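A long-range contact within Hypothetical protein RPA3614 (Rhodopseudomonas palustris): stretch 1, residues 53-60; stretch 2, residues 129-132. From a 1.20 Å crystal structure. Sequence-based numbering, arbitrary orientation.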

# COMPACT_ATOMS: atom_id res chain seq x y z
N ARG A 53 -12.81 0.79 -11.90
CA ARG A 53 -12.42 0.38 -13.24
C ARG A 53 -11.80 -1.02 -13.29
O ARG A 53 -12.17 -1.84 -14.13
N ASP A 54 -10.89 -1.28 -12.36
CA ASP A 54 -10.01 -2.45 -12.46
C ASP A 54 -10.33 -3.60 -11.50
O ASP A 54 -9.82 -4.71 -11.66
N GLY A 55 -11.18 -3.34 -10.51
CA GLY A 55 -11.43 -4.30 -9.44
C GLY A 55 -10.38 -4.19 -8.35
O GLY A 55 -9.56 -3.26 -8.35
N LYS A 56 -10.40 -5.14 -7.41
CA LYS A 56 -9.56 -5.09 -6.22
C LYS A 56 -9.19 -6.48 -5.72
O LYS A 56 -9.75 -7.50 -6.15
N ILE A 57 -8.25 -6.52 -4.79
CA ILE A 57 -7.90 -7.76 -4.11
C ILE A 57 -9.01 -8.08 -3.11
O ILE A 57 -9.37 -7.23 -2.29
N PRO A 58 -9.60 -9.29 -3.20
CA PRO A 58 -10.70 -9.62 -2.30
C PRO A 58 -10.33 -9.47 -0.84
O PRO A 58 -9.25 -9.89 -0.41
N GLY A 59 -11.22 -8.85 -0.08
CA GLY A 59 -11.02 -8.71 1.35
C GLY A 59 -10.09 -7.57 1.73
O GLY A 59 -9.82 -7.37 2.92
N SER A 60 -9.59 -6.82 0.75
CA SER A 60 -8.71 -5.68 1.04
C SER A 60 -9.48 -4.54 1.70
O SER A 60 -10.69 -4.41 1.52
N GLY A 129 -4.00 -13.21 -10.36
CA GLY A 129 -4.37 -13.22 -8.95
C GLY A 129 -5.86 -13.05 -8.70
O GLY A 129 -6.58 -12.58 -9.58
N PRO A 130 -6.33 -13.46 -7.51
CA PRO A 130 -7.74 -13.29 -7.14
C PRO A 130 -8.21 -11.84 -7.30
O PRO A 130 -7.54 -10.91 -6.83
N ILE A 131 -9.34 -11.64 -7.98
CA ILE A 131 -9.88 -10.30 -8.20
C ILE A 131 -11.37 -10.27 -7.89
O ILE A 131 -12.12 -11.17 -8.27
N GLU A 132 -11.77 -9.22 -7.18
CA GLU A 132 -13.18 -8.90 -6.97
C GLU A 132 -13.53 -7.66 -7.80
O GLU A 132 -12.83 -6.64 -7.73

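Two segments far apart in sequence can be joined by a single pair of backbone hydrogen bonds, with side chains adding contacts around them. The contact between residues 53-60 and 129-132 of RPA3614 is a compact example, burying 343 Å² with both sides summed. At its centre, Lys56 and Glu132 pair through their backbones in both directions: Glu132 N donates to Lys56 O at 2.8 Å, almost linearly at 175°, and Lys56 N donates to Glu132 O at 2.9 Å and 150°. Lys56 O also receives a CA-H...O contact from Ile131 CA at 3.5 Å, so that this carbonyl engages two successive residues of the second stretch.

The side chains of this pair meet again farther out. Glu132 points toward the first stretch and is the residue most covered by it. Its chi1 and chi2 are both t, which extends the chain and carries one carboxylate oxygen, OE1, to the vicinity of Pro58 and Gly59, while OE2 stays near the end of Lys56. Lys56 starts off differently: its CA-to-CB bond points away, but chi1 in p followed by three t angles brings the end of the chain near the glutamate. The resulting salt bridge is long, with Lys56 NZ 4.0 Å from Glu132 OE2, and Lys56 CE lies slightly nearer, 3.5 Å from the same oxygen. Such a pairing adds electrostatic attraction to the backbone bonds without the tight geometry of a direct hydrogen bond.

The other carboxylate oxygen is served by water. Water 1 donates to Glu132 OE1 at a short 2.4 Å and accepts from Gly59 N at 2.7 Å, bridging a gap in which Gly59 N and Glu132 OE1 are 4.2 Å apart. Gly59 lies within a type II turn from Ile57 to Ser60, where its positive phi favours glycine. The turn is secured by Ser60, whose N and OG both donate to Ile57 O, at 3.1 and 2.8 Å respectively; the serine chi1 is p.

Packing then fills the flank. Pro58, set sideways, places its CD 4.0 Å from Pro130 CB in an apolar contact and 3.3 Å from Pro130 O, while its CG lies 4.1 Å from Glu132 CB. Both proline rings are C-gamma exo. Ile131, with chi1 m and chi2 t, points away overall, yet its CG2 comes within 4.3 Å of Gly55 CA and 4.2 Å of Asp54 O. Ile57 also points away and takes m and t, leaving its buried side chain little part in the contact.

Gly55 shows how an absent side chain can matter as much as one that is present. Its CA lies 3.2 Å from Glu132 O, and a CB here would clash with that oxygen and with Ile131 CG2; the backbone angles by themselves also call for glycine. Beyond it, Arg53 does not reach the second stretch, and its NH2 instead forms a salt bridge with Asp54 OD2 at 2.9 Å.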

# COMPACT_ATOMS: atom_id res chain seq x y z
CB ARG A 53 -11.45 1.41 -13.84
CG ARG A 53 -11.00 1.12 -15.27
CD ARG A 53 -9.86 2.02 -15.72
NE ARG A 53 -8.70 1.92 -14.85
CZ ARG A 53 -8.26 2.88 -14.04
NH1 ARG A 53 -8.87 4.05 -13.98
NH2 ARG A 53 -7.19 2.66 -13.28
CB ASP A 54 -8.55 -2.02 -12.27
CG ASP A 54 -8.06 -1.12 -13.39
OD1 ASP A 54 -8.44 -1.36 -14.56
OD2 ASP A 54 -7.27 -0.19 -13.11
CB LYS A 56 -10.28 -4.31 -5.11
CG LYS A 56 -11.55 -4.97 -4.61
CD LYS A 56 -12.22 -4.11 -3.57
CE LYS A 56 -13.61 -4.62 -3.25
NZ LYS A 56 -14.28 -3.79 -2.21
CB ILE A 57 -6.53 -7.62 -3.42
CG1 ILE A 57 -5.44 -7.44 -4.49
CG2 ILE A 57 -6.24 -8.83 -2.56
CD1 ILE A 57 -4.04 -7.19 -3.94
CB PRO A 58 -11.01 -11.09 -2.65
CG PRO A 58 -10.56 -11.23 -4.06
CD PRO A 58 -9.33 -10.38 -4.15
CB SER A 60 -8.00 -5.20 -0.22
OG SER A 60 -8.93 -4.74 -1.17
CB PRO A 130 -7.77 -13.70 -5.67
CG PRO A 130 -6.64 -14.67 -5.54
CD PRO A 130 -5.57 -14.14 -6.45
CB ILE A 131 -9.64 -9.79 -9.64
CG1 ILE A 131 -8.14 -9.57 -9.90
CG2 ILE A 131 -10.40 -8.48 -9.91
CD1 ILE A 131 -7.80 -9.26 -11.35
CB GLU A 132 -13.46 -8.65 -5.49
CG GLU A 132 -14.87 -8.14 -5.21
CD GLU A 132 -15.09 -7.80 -3.76
OE1 GLU A 132 -14.28 -8.21 -2.91
OE2 GLU A 132 -16.09 -7.10 -3.46
O HOH W 1 -13.46 -7.46 -0.75